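Local coordinates for protein Ika8 (Synthetic construct, PDB 6G6O) that has no known natural function but was computationally designed to fold as a symmetrical eight-bladed beta-propeller of the WD40 type, at residues G213-V218 against S230-G235; V237-I242 against V249-H254. One frame throughout, in Å; residues are numbered along the deposited sequence.

Both contacts lie in one propeller blade, the four-stranded antiparallel sheet 218-224, 227-232, 237-241 and 247-249, with centres about 10 Å apart on the same side of the chain's centre. Contact 1 joins the loop entering the blade to the end of its second strand, and contact 2 joins the third strand to the fourth and to the loop leaving for the next blade. They follow in series along the chain. Neighbouring strands 227-232 and 237-241 connect them through the K238 N to S230 O bond, and G235 O also receives H254 N. Together they tie the blade to the loops that link it to its neighbours.

Contact 1 (G213-V218 against S230-G235); sequences GHQSEV and SGAKDG
V218 and A232 face each other as an antiparallel non-hydrogen-bonded pair, their CA atoms 4.1 Å apart, where the loop from the previous blade of this WD40 propeller enters strand 218-224. On the other side of the pair, strand 227-232 ends and A232 to G235 make a type I turn, closed by G235 N to A232 O. E217, with a positive phi, turns the loop into the strand; its O takes a weak bond from K233 N at 3.4 Å.

Q215 carries the polar part of the contact. Its CG stands beside the backbone N, anti to the carbonyl carbon (chi1 -71°), and its chain bends at chi2 before the amide meets strand 227-232. There S230 OG donates to Q215 OE1 at 2.7 Å, 16° out of the amide plane and with a C=O...O angle of 148°. S230 OG also receives a weak bond from the indole W240 NE1, so the hydroxyl is held from both the loop and, weakly, the third strand. The other amide branch, Q215 NE2, has its main partner in T236 OG1, itself bonded to D234 OD1, and makes a weak 3.4 Å bond to S230 O besides. S230 at OE1 and T236, in the turn before strand 237-241, at NE2 together fix the rotation of the amide. A232 CB lies over one face of the amide, 3.6 Å from Q215 NE2.

At the exposed end, the side chains of E217 and K233 cross at about a right angle. E217 OE1 lies 3.7 Å from K233 CE and forms only a long salt bridge, 3.8 Å, with K233 NZ.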
ATOM      1  N   GLY A 213      -5.183 -16.737  12.120  1.00 34.91           N
ATOM      2  CA  GLY A 213      -4.403 -15.620  12.608  1.00 32.09           C
ATOM      3  C   GLY A 213      -4.328 -15.588  14.120  1.00 32.91           C
ATOM      4  O   GLY A 213      -4.923 -16.400  14.833  1.00 37.02           O
ATOM      5  N   HIS A 214      -3.572 -14.613  14.620  1.00 33.71           N
ATOM      6  CA  HIS A 214      -3.356 -14.448  16.051  1.00 34.79           C
ATOM      7  C   HIS A 214      -3.955 -13.155  16.589  1.00 41.48           C
ATOM      8  O   HIS A 214      -3.643 -12.762  17.717  1.00 44.40           O
ATOM      9  CB  HIS A 214      -1.860 -14.505  16.366  1.00 31.91           C
ATOM     10  CG  HIS A 214      -1.154 -15.660  15.727  1.00 36.52           C
ATOM     11  ND1 HIS A 214      -1.190 -16.935  16.250  1.00 30.46           N
ATOM     12  CD2 HIS A 214      -0.396 -15.734  14.608  1.00 30.82           C
ATOM     13  CE1 HIS A 214      -0.484 -17.744  15.480  1.00 35.53           C
ATOM     14  NE2 HIS A 214       0.008 -17.039  14.477  1.00 31.52           N
ATOM     15  N   GLN A 215      -4.808 -12.487  15.814  1.00 40.69           N
ATOM     16  CA  GLN A 215      -5.407 -11.228  16.230  1.00 32.20           C
ATOM     17  C   GLN A 215      -6.843 -11.154  15.732  1.00 34.27           C
ATOM     18  O   GLN A 215      -7.242 -11.867  14.806  1.00 33.43           O
ATOM     19  CB  GLN A 215      -4.615 -10.022  15.704  1.00 34.38           C
ATOM     20  CG  GLN A 215      -3.262  -9.818  16.365  1.00 30.84           C
ATOM     21  CD  GLN A 215      -2.247  -9.188  15.431  1.00 27.37           C
ATOM     22  OE1 GLN A 215      -2.032  -9.664  14.317  1.00 32.38           O
ATOM     23  NE2 GLN A 215      -1.616  -8.111  15.884  1.00 26.10           N
ATOM     24  N   SER A 216      -7.618 -10.280  16.366  1.00 36.68           N
ATOM     25  CA  SER A 216      -8.954  -9.926  15.914  1.00 33.67           C
ATOM     26  C   SER A 216      -8.943  -8.490  15.408  1.00 33.74           C
ATOM     27  O   SER A 216      -8.335  -7.611  16.025  1.00 40.00           O
ATOM     28  CB  SER A 216      -9.981 -10.083  17.039  1.00 40.09           C
ATOM     29  OG  SER A 216     -10.124 -11.442  17.414  1.00 40.37           O
ATOM     30  N   GLU A 217      -9.618  -8.264  14.279  1.00 28.34           N
ATOM     31  CA  GLU A 217      -9.636  -6.965  13.612  1.00 31.96           C
ATOM     32  C   GLU A 217      -8.231  -6.481  13.283  1.00 32.71           C
ATOM     33  O   GLU A 217      -7.700  -5.602  13.971  1.00 33.88           O
ATOM     34  CB  GLU A 217     -10.343  -5.909  14.468  1.00 37.40           C
ATOM     35  CG  GLU A 217     -11.646  -6.344  15.107  1.00 33.28           C
ATOM     36  CD  GLU A 217     -12.299  -5.213  15.878  1.00 28.54           C
ATOM     37  OE1 GLU A 217     -12.792  -4.261  15.236  1.00 33.40           O
ATOM     38  OE2 GLU A 217     -12.311  -5.267  17.125  1.00 31.57           O
ATOM     39  N   VAL A 218      -7.616  -7.034  12.244  1.00 26.84           N
ATOM     40  CA  VAL A 218      -6.321  -6.532  11.803  1.00 28.97           C
ATOM     41  C   VAL A 218      -6.538  -5.301  10.933  1.00 31.66           C
ATOM     42  O   VAL A 218      -7.533  -5.185  10.209  1.00 27.86           O
ATOM     43  CB  VAL A 218      -5.517  -7.620  11.064  1.00 30.51           C
ATOM     44  CG1 VAL A 218      -5.386  -8.863  11.931  1.00 27.91           C
ATOM     45  CG2 VAL A 218      -6.152  -7.956   9.725  1.00 34.70           C
ATOM     46  N   SER A 230       1.444  -8.458  10.874  1.00 23.28           N
ATOM     47  CA  SER A 230       0.062  -8.053  11.089  1.00 23.42           C
ATOM     48  C   SER A 230      -0.018  -7.087  12.260  1.00 23.14           C
ATOM     49  O   SER A 230       0.512  -7.367  13.340  1.00 26.76           O
ATOM     50  CB  SER A 230      -0.833  -9.270  11.348  1.00 17.92           C
ATOM     51  OG  SER A 230      -0.282 -10.112  12.343  1.00 22.75           O
ATOM     52  N   GLY A 231      -0.677  -5.955  12.039  1.00 22.60           N
ATOM     53  CA  GLY A 231      -0.982  -4.999  13.094  1.00 17.96           C
ATOM     54  C   GLY A 231      -2.480  -4.967  13.327  1.00 20.73           C
ATOM     55  O   GLY A 231      -3.263  -5.072  12.379  1.00 26.31           O
ATOM     56  N   ALA A 232      -2.876  -4.827  14.589  1.00 20.96           N
ATOM     57  CA  ALA A 232      -4.278  -4.891  14.970  1.00 25.29           C
ATOM     58  C   ALA A 232      -4.667  -3.647  15.757  1.00 22.95           C
ATOM     59  O   ALA A 232      -3.827  -2.815  16.110  1.00 21.83           O
ATOM     60  CB  ALA A 232      -4.577  -6.153  15.789  1.00 24.76           C
ATOM     61  N   LYS A 233      -5.969  -3.534  16.030  1.00 28.31           N
ATOM     62  CA  LYS A 233      -6.483  -2.380  16.759  1.00 26.76           C
ATOM     63  C   LYS A 233      -6.010  -2.364  18.207  1.00 23.25           C
ATOM     64  O   LYS A 233      -5.853  -1.287  18.791  1.00 29.87           O
ATOM     65  CB  LYS A 233      -8.012  -2.361  16.704  1.00 27.83           C
ATOM     66  CG  LYS A 233      -8.585  -2.482  15.303  1.00 23.88           C
ATOM     67  CD  LYS A 233      -9.950  -1.823  15.201  1.00 29.48           C
ATOM     68  CE  LYS A 233     -10.454  -1.817  13.766  1.00 29.33           C
ATOM     69  NZ  LYS A 233     -11.683  -0.991  13.608  1.00 31.70           N
ATOM     70  N   ASP A 234      -5.776  -3.533  18.801  1.00 23.51           N
ATOM     71  CA  ASP A 234      -5.301  -3.593  20.178  1.00 25.07           C
ATOM     72  C   ASP A 234      -3.828  -3.226  20.313  1.00 28.36           C
ATOM     73  O   ASP A 234      -3.288  -3.301  21.421  1.00 32.64           O
ATOM     74  CB  ASP A 234      -5.549  -4.987  20.769  1.00 26.02           C
ATOM     75  CG  ASP A 234      -4.787  -6.083  20.044  1.00 27.71           C
ATOM     76  OD1 ASP A 234      -4.197  -5.811  18.977  1.00 33.22           O
ATOM     77  OD2 ASP A 234      -4.774  -7.226  20.547  1.00 31.85           O
ATOM     78  N   GLY A 235      -3.171  -2.837  19.221  1.00 25.66           N
ATOM     79  CA  GLY A 235      -1.790  -2.411  19.259  1.00 25.16           C
ATOM     80  C   GLY A 235      -0.768  -3.501  19.044  1.00 23.00           C
ATOM     81  O   GLY A 235       0.435  -3.216  19.089  1.00 22.73           O
TER

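Contact 2 (V237-I242 against V249-H254)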
ATOM      1  N   VAL A 237       1.606  -6.014  17.176  1.00 24.85           N
ATOM      2  CA  VAL A 237       2.305  -6.233  15.915  1.00 18.87           C
ATOM      3  C   VAL A 237       2.931  -7.617  15.979  1.00 24.38           C
ATOM      4  O   VAL A 237       3.777  -7.882  16.841  1.00 28.08           O
ATOM      5  CB  VAL A 237       3.372  -5.159  15.659  1.00 23.29           C
ATOM      6  CG1 VAL A 237       4.039  -5.383  14.310  1.00 22.74           C
ATOM      7  CG2 VAL A 237       2.758  -3.774  15.728  1.00 20.88           C
ATOM      8  N   LYS A 238       2.519  -8.499  15.074  1.00 23.08           N
ATOM      9  CA  LYS A 238       2.936  -9.891  15.118  1.00 25.64           C
ATOM     10  C   LYS A 238       3.620 -10.292  13.819  1.00 17.26           C
ATOM     11  O   LYS A 238       3.332  -9.750  12.749  1.00 21.25           O
ATOM     12  CB  LYS A 238       1.743 -10.811  15.401  1.00 25.33           C
ATOM     13  CG  LYS A 238       1.284 -10.741  16.848  1.00 25.13           C
ATOM     14  CD  LYS A 238      -0.068 -11.390  17.063  1.00 27.90           C
ATOM     15  CE  LYS A 238      -0.468 -11.306  18.527  1.00 33.37           C
ATOM     16  NZ  LYS A 238      -1.847 -11.801  18.773  1.00 46.11           N
ATOM     17  N   VAL A 239       4.539 -11.246  13.935  1.00 24.05           N
ATOM     18  CA  VAL A 239       5.302 -11.771  12.809  1.00 28.22           C
ATOM     19  C   VAL A 239       5.180 -13.287  12.838  1.00 29.03           C
ATOM     20  O   VAL A 239       5.562 -13.924  13.826  1.00 27.30           O
ATOM     21  CB  VAL A 239       6.778 -11.347  12.866  1.00 28.93           C
ATOM     22  CG1 VAL A 239       7.619 -12.253  11.985  1.00 27.63           C
ATOM     23  CG2 VAL A 239       6.931  -9.893  12.448  1.00 20.94           C
ATOM     24  N   TRP A 240       4.648 -13.864  11.762  1.00 26.84           N
ATOM     25  CA  TRP A 240       4.409 -15.299  11.736  1.00 27.39           C
ATOM     26  C   TRP A 240       4.592 -15.824  10.320  1.00 21.98           C
ATOM     27  O   TRP A 240       4.601 -15.067   9.347  1.00 21.44           O
ATOM     28  CB  TRP A 240       3.017 -15.653  12.282  1.00 28.55           C
ATOM     29  CG  TRP A 240       1.871 -14.863  11.718  1.00 32.89           C
ATOM     30  CD1 TRP A 240       1.732 -13.503  11.699  1.00 32.80           C
ATOM     31  CD2 TRP A 240       0.684 -15.393  11.121  1.00 34.19           C
ATOM     32  NE1 TRP A 240       0.541 -13.158  11.113  1.00 32.46           N
ATOM     33  CE2 TRP A 240      -0.122 -14.300  10.750  1.00 35.00           C
ATOM     34  CE3 TRP A 240       0.229 -16.687  10.857  1.00 34.08           C
ATOM     35  CZ2 TRP A 240      -1.358 -14.464  10.129  1.00 34.46           C
ATOM     36  CZ3 TRP A 240      -0.997 -16.847  10.240  1.00 35.08           C
ATOM     37  CH2 TRP A 240      -1.777 -15.742   9.884  1.00 32.70           C
ATOM     38  N   TYR A 241       4.738 -17.143  10.226  1.00 23.74           N
ATOM     39  CA  TYR A 241       5.108 -17.804   8.984  1.00 22.12           C
ATOM     40  C   TYR A 241       3.868 -18.192   8.186  1.00 26.30           C
ATOM     41  O   TYR A 241       2.871 -18.652   8.748  1.00 27.39           O
ATOM     42  CB  TYR A 241       5.953 -19.044   9.281  1.00 19.10           C
ATOM     43  CG  TYR A 241       6.715 -19.578   8.090  1.00 22.76           C
ATOM     44  CD1 TYR A 241       7.632 -18.783   7.416  1.00 21.47           C
ATOM     45  CD2 TYR A 241       6.527 -20.881   7.649  1.00 29.34           C
ATOM     46  CE1 TYR A 241       8.334 -19.267   6.330  1.00 22.67           C
ATOM     47  CE2 TYR A 241       7.227 -21.375   6.563  1.00 27.75           C
ATOM     48  CZ  TYR A 241       8.128 -20.564   5.908  1.00 28.72           C
ATOM     49  OH  TYR A 241       8.827 -21.051   4.827  1.00 33.04           O
ATOM     50  N   ILE A 242       3.946 -18.001   6.868  1.00 28.76           N
ATOM     51  CA  ILE A 242       2.824 -18.323   5.991  1.00 28.01           C
ATOM     52  C   ILE A 242       2.584 -19.828   5.950  1.00 33.87           C
ATOM     53  O   ILE A 242       1.436 -20.287   5.892  1.00 34.68           O
ATOM     54  CB  ILE A 242       3.079 -17.745   4.585  1.00 23.51           C
ATOM     55  CG1 ILE A 242       2.534 -16.321   4.488  1.00 22.88           C
ATOM     56  CG2 ILE A 242       2.481 -18.624   3.504  1.00 31.01           C
ATOM     57  CD1 ILE A 242       2.934 -15.596   3.225  1.00 22.95           C
ATOM     58  N   VAL A 249       8.532 -14.253  15.909  1.00 32.81           N
ATOM     59  CA  VAL A 249       9.218 -13.408  16.880  1.00 30.14           C
ATOM     60  C   VAL A 249       8.160 -12.696  17.707  1.00 30.82           C
ATOM     61  O   VAL A 249       7.037 -12.473  17.246  1.00 34.11           O
ATOM     62  CB  VAL A 249      10.180 -12.410  16.184  1.00 31.33           C
ATOM     63  CG1 VAL A 249       9.402 -11.309  15.480  1.00 39.18           C
ATOM     64  CG2 VAL A 249      11.165 -11.829  17.185  1.00 30.84           C
ATOM     65  N   SER A 250       8.521 -12.346  18.938  1.00 37.04           N
ATOM     66  CA  SER A 250       7.616 -11.684  19.868  1.00 32.14           C
ATOM     67  C   SER A 250       7.977 -10.206  19.957  1.00 29.13           C
ATOM     68  O   SER A 250       9.069  -9.857  20.418  1.00 38.58           O
ATOM     69  CB  SER A 250       7.684 -12.340  21.248  1.00 32.24           C
ATOM     70  OG  SER A 250       6.906 -11.626  22.192  1.00 47.00           O
ATOM     71  N   LEU A 251       7.063  -9.346  19.513  1.00 27.95           N
ATOM     72  CA  LEU A 251       7.216  -7.902  19.611  1.00 29.93           C
ATOM     73  C   LEU A 251       6.142  -7.346  20.533  1.00 27.36           C
ATOM     74  O   LEU A 251       5.003  -7.823  20.531  1.00 33.70           O
ATOM     75  CB  LEU A 251       7.117  -7.230  18.237  1.00 25.31           C
ATOM     76  CG  LEU A 251       7.929  -7.802  17.074  1.00 22.51           C
ATOM     77  CD1 LEU A 251       7.652  -7.014  15.807  1.00 13.59           C
ATOM     78  CD2 LEU A 251       9.415  -7.806  17.391  1.00 26.14           C
ATOM     79  N   GLU A 252       6.506  -6.334  21.321  1.00 29.26           N
ATOM     80  CA  GLU A 252       5.554  -5.755  22.262  1.00 32.00           C
ATOM     81  C   GLU A 252       4.524  -4.874  21.568  1.00 30.75           C
ATOM     82  O   GLU A 252       3.406  -4.723  22.073  1.00 38.23           O
ATOM     83  CB  GLU A 252       6.292  -4.954  23.338  1.00 39.52           C
ATOM     84  CG  GLU A 252       7.387  -4.040  22.812  1.00 41.29           C
ATOM     85  CD  GLU A 252       8.735  -4.733  22.709  1.00 52.54           C
ATOM     86  OE1 GLU A 252       8.903  -5.580  21.804  1.00 43.25           O
ATOM     87  OE2 GLU A 252       9.625  -4.436  23.534  1.00 45.96           O
ATOM     88  N   GLY A 253       4.872  -4.293  20.424  1.00 24.40           N
ATOM     89  CA  GLY A 253       3.939  -3.451  19.709  1.00 25.69           C
ATOM     90  C   GLY A 253       3.623  -2.164  20.456  1.00 32.57           C
ATOM     91  O   GLY A 253       4.263  -1.793  21.441  1.00 34.89           O
ATOM     92  N   HIS A 254       2.595  -1.483  19.962  1.00 31.08           N
ATOM     93  CA  HIS A 254       2.173  -0.199  20.499  1.00 26.78           C
ATOM     94  C   HIS A 254       1.019  -0.381  21.477  1.00 29.36           C
ATOM     95  O   HIS A 254       0.383  -1.434  21.546  1.00 35.35           O
ATOM     96  CB  HIS A 254       1.755   0.751  19.370  1.00 23.71           C
ATOM     97  CG  HIS A 254       2.799   0.945  18.315  1.00 16.23           C
ATOM     98  ND1 HIS A 254       3.238   2.192  17.927  1.00 19.00           N
ATOM     99  CD2 HIS A 254       3.478   0.054  17.555  1.00 18.44           C
ATOM    100  CE1 HIS A 254       4.148   2.060  16.978  1.00 16.66           C
ATOM    101  NE2 HIS A 254       4.313   0.773  16.735  1.00 18.01           N
TER
HETATM  102  O   HOH W   1       4.621 -10.246  18.174  1.00 34.40           O
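V237 to V239 runs nearly antiparallel to V249-H254, the directions differing by 167°; V237 CA lies 5.0 Å from G253 CA, while V239 and V249 come abreast only loosely. Between those two points no direct backbone hydrogen bond forms, and a water bridges instead: it donates to V237 O at 2.8 Å and accepts from L251 N at 2.9 Å. The water thus joins the third strand to a chain that is leaving the sheet.

The apolar side chains close over one side. V249 CG1 lies between its own backbone N and carbonyl carbon (chi1 73°), which sets it against V239, 3.7 Å from CB and 4.0 Å from CG1, the two side chains crossing obliquely. L251 lays its CB over the carbonyl oxygen of V237 at 3.7 Å, while its CD1 branch reaches V237 CG1 at 4.2 Å. The other branch of V237, CG2, packs on G253 CA and meets the H254 ring obliquely. G253 takes a positive phi of 68°, which favours glycine, and a CB here would lie a tight 3.1 Å from V237 N.

The H254 imidazole is held at both nitrogens, NE2 by S270 OG and ND1 by T276 OG1, so its polar ends belong to the next blade. This is the overlap usual in WD40 propellers: strand 247-249, assigned to the following sequence repeat, forms the outer edge of this blade. V239 reaches back onto strand 227-232, while L251 and H254 pack forward against W280 of strand 276-281.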